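Local coordinates for protein UDP-glucose 6-dehydrogenase (PDB 3VTF) that probably oxidises UDP-glucose to UDP-glucuronate, reducing two molecules of NAD+ on the way, as a member of the UDP-glucose/GDP-mannose dehydrogenase family, at residues Val336-Leu341 and Val369-Pro374; Gly420-Asp425 and Glu434-Glu439. All blocks are in the same frame, centred on the assembly; numbering follows the deposited sequence.

Interaction 1: residues Val336-Leu341 and Val369-Pro374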
loop_
_atom_site.group_PDB
_atom_site.type_symbol
_atom_site.label_atom_id
_atom_site.label_comp_id
_atom_site.label_asym_id
_atom_site.label_seq_id
_atom_site.Cartn_x
_atom_site.Cartn_y
_atom_site.Cartn_z
ATOM N N VAL A 336 -18.900 31.151 5.386
ATOM C CA VAL A 336 -18.403 29.816 4.890
ATOM C C VAL A 336 -18.770 28.716 5.876
ATOM O O VAL A 336 -18.670 28.917 7.072
ATOM C CB VAL A 336 -16.860 29.847 4.731
ATOM C CG1 VAL A 336 -16.371 28.464 4.349
ATOM C CG2 VAL A 336 -16.423 30.980 3.744
ATOM N N GLY A 337 -19.261 27.584 5.377
ATOM C CA GLY A 337 -19.635 26.478 6.234
ATOM C C GLY A 337 -18.660 25.303 6.196
ATOM O O GLY A 337 -17.974 25.040 5.175
ATOM N N VAL A 338 -18.670 24.518 7.269
ATOM C CA VAL A 338 -17.990 23.261 7.244
ATOM C C VAL A 338 -19.026 22.244 7.576
ATOM O O VAL A 338 -19.564 22.267 8.685
ATOM C CB VAL A 338 -16.840 23.204 8.291
ATOM C CG1 VAL A 338 -16.211 21.810 8.345
ATOM C CG2 VAL A 338 -15.871 24.338 8.066
ATOM N N LEU A 339 -19.229 21.289 6.661
ATOM C CA LEU A 339 -20.070 20.132 6.852
ATOM C C LEU A 339 -19.257 18.967 7.368
ATOM O O LEU A 339 -18.535 18.335 6.581
ATOM C CB LEU A 339 -20.818 19.704 5.567
ATOM C CG LEU A 339 -21.959 20.666 5.155
ATOM C CD1 LEU A 339 -22.547 20.312 3.766
ATOM C CD2 LEU A 339 -23.027 20.685 6.258
ATOM N N GLY A 340 -19.367 18.665 8.678
ATOM C CA GLY A 340 -18.687 17.476 9.212
ATOM C C GLY A 340 -17.550 17.922 10.165
ATOM O O GLY A 340 -16.678 18.674 9.762
ATOM N N LEU A 341 -17.617 17.499 11.439
ATOM C CA LEU A 341 -16.619 17.842 12.399
ATOM C C LEU A 341 -16.072 16.556 13.025
ATOM O O LEU A 341 -14.955 16.565 13.513
ATOM C CB LEU A 341 -17.240 18.700 13.502
ATOM C CG LEU A 341 -17.728 20.062 13.032
ATOM C CD1 LEU A 341 -18.544 20.773 14.107
ATOM C CD2 LEU A 341 -16.586 20.965 12.555
ATOM N N VAL A 369 -17.471 31.617 10.119
ATOM C CA VAL A 369 -17.593 30.144 9.980
ATOM C C VAL A 369 -18.822 29.549 10.645
ATOM O O VAL A 369 -19.097 29.758 11.845
ATOM C CB VAL A 369 -16.338 29.466 10.585
ATOM C CG1 VAL A 369 -16.411 27.945 10.515
ATOM C CG2 VAL A 369 -15.135 29.965 9.863
ATOM N N TYR A 370 -19.541 28.776 9.859
ATOM C CA TYR A 370 -20.671 28.003 10.311
ATOM C C TYR A 370 -20.247 26.567 10.237
ATOM O O TYR A 370 -19.553 26.157 9.270
ATOM C CB TYR A 370 -21.851 28.216 9.373
ATOM C CG TYR A 370 -22.252 29.659 9.327
ATOM C CD1 TYR A 370 -23.431 30.108 9.988
ATOM C CD2 TYR A 370 -21.473 30.586 8.633
ATOM C CE1 TYR A 370 -23.791 31.474 9.957
ATOM C CE2 TYR A 370 -21.815 31.938 8.591
ATOM C CZ TYR A 370 -22.968 32.380 9.247
ATOM O OH TYR A 370 -23.248 33.718 9.120
ATOM N N VAL A 371 -20.689 25.765 11.193
ATOM C CA VAL A 371 -20.387 24.343 11.182
ATOM C C VAL A 371 -21.615 23.495 11.474
ATOM O O VAL A 371 -22.539 23.949 12.112
ATOM C CB VAL A 371 -19.279 23.984 12.198
ATOM C CG1 VAL A 371 -18.048 24.831 11.968
ATOM C CG2 VAL A 371 -19.785 24.120 13.617
ATOM N N HIS A 372 -21.616 22.268 10.985
ATOM C CA HIS A 372 -22.596 21.278 11.363
ATOM C C HIS A 372 -21.985 19.914 11.489
ATOM O O HIS A 372 -21.034 19.596 10.791
ATOM C CB HIS A 372 -23.730 21.208 10.347
ATOM C CG HIS A 372 -24.663 20.047 10.565
ATOM N ND1 HIS A 372 -24.492 18.873 9.972
ATOM C CD2 HIS A 372 -25.785 19.920 11.359
ATOM C CE1 HIS A 372 -25.455 18.037 10.352
ATOM N NE2 HIS A 372 -26.244 18.678 11.202
ATOM N N ASP A 373 -22.523 19.091 12.377
ATOM C CA ASP A 373 -22.257 17.658 12.371
ATOM C C ASP A 373 -23.465 16.953 12.936
ATOM O O ASP A 373 -24.069 17.454 13.846
ATOM C CB ASP A 373 -21.016 17.323 13.203
ATOM C CG ASP A 373 -20.565 15.895 13.033
ATOM O OD1 ASP A 373 -19.706 15.641 12.186
ATOM O OD2 ASP A 373 -21.082 15.023 13.728
ATOM N N PRO A 374 -23.827 15.781 12.448
ATOM C CA PRO A 374 -24.997 15.175 13.097
ATOM C C PRO A 374 -24.766 14.737 14.552
ATOM O O PRO A 374 -25.757 14.576 15.277
ATOM C CB PRO A 374 -25.256 13.914 12.244
ATOM C CG PRO A 374 -24.660 14.288 10.859
ATOM C CD PRO A 374 -23.361 14.984 11.301
#
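D373 OD1 takes the backbone N-H of L341 at 2.9 Å from L341 N, a nearly straight bond (172° at the hydrogen) that meets the oxygen on its anti side, tilted out of the carboxylate plane. The same OD1 also accepts from A342 N and W410 NE1, and OD2 accepts from the amides of M375 and A376, so the buried carboxylate is held by five N-H groups where the two strands end. CG of D373 stands anti to its own backbone N (chi1 -170°), which swings the carboxylate across to the turn at G340 and L341. Behind it the backbones pair in parallel: Y370 N gives to V336 O at 2.9 Å, V338 N to Y370 O at 2.7 Å, H372 N to V338 O at 3.1 Å and G340 N to H372 O at 2.8 Å. G340, with positive phi (112°), turns the chain just past the strand. Beyond it L341 folds back over V371, the two side chains crossing at about a right angle with L341 CD1 3.6 Å from V371 CG2. V336 O lies at the edge of the Y370 ring, in its plane, 3.6 Å from Y370 CD2. The strands belong to a beta-alpha-beta unit (strand 335-339, helix 354-364, strand 368-372) in the Rossmann-like parallel sheet of the UDP-binding domain. V336, V338 and V369 pack on L362 of the connecting helix, while V371 and L341 reach helix 377-384; on the opposite face L339, Y370 and H372 rest on helix 394-400, and strand 403-406 pairs with the other edge of strand 335-339.

Interaction 2: residues Gly420-Asp425 and Glu434-Glu439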
loop_
_atom_site.group_PDB
_atom_site.type_symbol
_atom_site.label_atom_id
_atom_site.label_comp_id
_atom_site.label_asym_id
_atom_site.label_seq_id
_atom_site.Cartn_x
_atom_site.Cartn_y
_atom_site.Cartn_z
ATOM N N GLY A 420 -26.256 26.040 -6.658
ATOM C CA GLY A 420 -25.952 27.439 -6.526
ATOM C C GLY A 420 -24.851 27.706 -5.532
ATOM O O GLY A 420 -24.493 28.842 -5.302
ATOM N N LYS A 421 -24.291 26.659 -4.948
ATOM C CA LYS A 421 -23.282 26.905 -3.905
ATOM C C LYS A 421 -21.875 26.672 -4.474
ATOM O O LYS A 421 -21.709 26.042 -5.515
ATOM C CB LYS A 421 -23.534 26.005 -2.701
ATOM C CG LYS A 421 -24.869 26.293 -1.961
ATOM C CD LYS A 421 -24.950 27.677 -1.350
ATOM C CE LYS A 421 -26.373 27.943 -0.941
ATOM N NZ LYS A 421 -26.367 29.292 -0.328
ATOM N N VAL A 422 -20.877 27.197 -3.779
ATOM C CA VAL A 422 -19.467 26.931 -4.075
ATOM C C VAL A 422 -19.029 25.853 -3.067
ATOM O O VAL A 422 -19.122 26.079 -1.873
ATOM C CB VAL A 422 -18.620 28.193 -3.877
ATOM C CG1 VAL A 422 -17.132 27.829 -4.130
ATOM C CG2 VAL A 422 -19.146 29.287 -4.855
ATOM N N VAL A 423 -18.640 24.666 -3.556
ATOM C CA VAL A 423 -18.394 23.562 -2.681
ATOM C C VAL A 423 -16.969 23.101 -2.975
ATOM O O VAL A 423 -16.619 22.805 -4.138
ATOM C CB VAL A 423 -19.335 22.397 -2.982
ATOM C CG1 VAL A 423 -19.011 21.134 -2.168
ATOM C CG2 VAL A 423 -20.786 22.814 -2.776
ATOM N N VAL A 424 -16.201 22.948 -1.897
ATOM C CA VAL A 424 -14.871 22.268 -1.948
ATOM C C VAL A 424 -15.162 20.950 -1.238
ATOM O O VAL A 424 -15.484 20.944 -0.029
ATOM C CB VAL A 424 -13.804 23.109 -1.229
ATOM C CG1 VAL A 424 -12.538 22.298 -1.013
ATOM C CG2 VAL A 424 -13.476 24.390 -2.049
ATOM N N ASP A 425 -15.145 19.867 -1.997
ATOM C CA ASP A 425 -15.542 18.564 -1.475
ATOM C C ASP A 425 -14.315 17.810 -0.946
ATOM O O ASP A 425 -13.370 17.422 -1.736
ATOM C CB ASP A 425 -16.134 17.754 -2.623
ATOM C CG ASP A 425 -16.686 16.432 -2.189
ATOM O OD1 ASP A 425 -16.568 16.081 -0.998
ATOM O OD2 ASP A 425 -17.243 15.704 -3.044
ATOM N N GLU A 434 -23.607 18.937 -8.294
ATOM C CA GLU A 434 -24.685 19.810 -8.724
ATOM C C GLU A 434 -24.439 21.281 -8.362
ATOM O O GLU A 434 -25.159 22.150 -8.793
ATOM C CB GLU A 434 -26.025 19.328 -8.164
ATOM C CG GLU A 434 -26.342 19.829 -6.781
ATOM C CD GLU A 434 -27.408 19.014 -6.088
ATOM O OE1 GLU A 434 -27.884 18.051 -6.683
ATOM O OE2 GLU A 434 -27.770 19.346 -4.960
ATOM N N ALA A 435 -23.447 21.525 -7.515
ATOM C CA ALA A 435 -23.056 22.877 -7.046
ATOM C C ALA A 435 -22.772 23.833 -8.172
ATOM O O ALA A 435 -22.429 23.372 -9.243
ATOM C CB ALA A 435 -21.817 22.763 -6.171
ATOM N N LYS A 436 -22.831 25.141 -7.934
ATOM C CA LYS A 436 -22.390 26.107 -8.997
ATOM C C LYS A 436 -20.905 25.936 -9.327
ATOM O O LYS A 436 -20.476 25.954 -10.475
ATOM C CB LYS A 436 -22.600 27.543 -8.511
ATOM C CG LYS A 436 -22.139 28.589 -9.576
ATOM C CD LYS A 436 -22.446 30.045 -9.153
ATOM C CE LYS A 436 -21.581 30.584 -8.036
ATOM N NZ LYS A 436 -22.219 30.589 -6.681
ATOM N N ILE A 437 -20.091 25.835 -8.272
ATOM C CA ILE A 437 -18.639 25.543 -8.465
ATOM C C ILE A 437 -18.343 24.271 -7.570
ATOM O O ILE A 437 -18.675 24.273 -6.398
ATOM C CB ILE A 437 -17.793 26.759 -8.104
ATOM C CG1 ILE A 437 -17.975 27.920 -9.149
ATOM C CG2 ILE A 437 -16.315 26.396 -8.110
ATOM C CD1 ILE A 437 -17.416 29.277 -8.669
ATOM N N TYR A 438 -17.864 23.184 -8.177
ATOM C CA TYR A 438 -17.489 21.990 -7.462
ATOM C C TYR A 438 -15.953 21.871 -7.561
ATOM O O TYR A 438 -15.424 21.712 -8.684
ATOM C CB TYR A 438 -18.175 20.802 -8.103
ATOM C CG TYR A 438 -17.798 19.494 -7.415
ATOM C CD1 TYR A 438 -18.364 19.139 -6.169
ATOM C CD2 TYR A 438 -16.823 18.662 -7.986
ATOM C CE1 TYR A 438 -17.994 17.969 -5.532
ATOM C CE2 TYR A 438 -16.408 17.501 -7.317
ATOM C CZ TYR A 438 -17.065 17.151 -6.106
ATOM O OH TYR A 438 -16.654 15.984 -5.460
ATOM N N GLU A 439 -15.245 21.926 -6.418
ATOM C CA GLU A 439 -13.833 21.623 -6.423
ATOM C C GLU A 439 -13.586 20.349 -5.558
ATOM O O GLU A 439 -13.695 20.425 -4.383
ATOM C CB GLU A 439 -13.112 22.776 -5.797
ATOM C CG GLU A 439 -13.041 24.033 -6.646
ATOM C CD GLU A 439 -12.032 23.950 -7.772
ATOM O OE1 GLU A 439 -11.288 22.924 -7.885
ATOM O OE2 GLU A 439 -12.030 24.901 -8.598
HETATM O O HOH W 1 -25.746 24.869 -9.139
#
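Y438 and D425 both carry CG anti to the backbone N (chi1 179° and -175°), and so the Y438 ring reaches forward from its place beside V423 to D425, the last residue of strand 422-425, in a parallel strand pair at the edge of the Rossmann-like sheet of the UDP-binding domain. Y438 OH donates a short hydrogen bond to D425 OD2 (2.5 Å), which lies at the ring edge, in the ring plane; the hydroxyl meets the oxygen on its anti side, with carboxylate and ring planes 72° apart. OD2 also takes V429 N and OD1 takes R427 N, so D425 probably helps shape the turn carrying R427, a UDP-glucose-binding residue; W443 NE1 is a further partner of the phenol oxygen. Along the strands I437 N reaches K421 O at 3.2 Å, V423 N reaches I437 O at 2.9 Å, E439 N reaches V423 O at 2.8 Å and D425 N reaches E439 O at 2.8 Å. On the face of V423 and Y438, A435 CB presses against V423 CG2 at 3.5 Å. On the other face V422 and I437 lie side by side, pointing the same way, while V424 and E439 touch through CG2 and CB before the E439 chain bends to salt bridges with R327 and K250. V422 and V424 pack on L324 of helix 304-328, and strand 403-406 flanks strand 422-425 on its far edge. At the N-terminal end K421 O also takes a weak bond from K436 N, and the exposed K436 side chain, bending twice near its end, curls back to a weak bond from NZ to G420 O. Beside it one water accepts from G420 N and donates to E434 O, 2.8 Å from each of these two atoms.

Interactions 1 and 2 are two parallel pairings in one six-stranded sheet, ordered 389-390, 368-372, 335-339, 403-406, 422-425, 437-440. Strand 403-406 stands between them, hydrogen-bonded to 335-339 on one edge and to 422-425 on the other. Their centres are 15 Å apart and their nearest atoms about 7 Å, without touching. Along the chain they come in series, 336-341/369-374 closing before 420-425/434-439 opens. The first pairs two inner strands connected by a crossover through helix 354-364, which packs on one face of the sheet; the second adds the last strand of the chain at its border. Both pairs run toward the sheet's C-terminal edge, near UDP-glucose-binding residues F343 and R427.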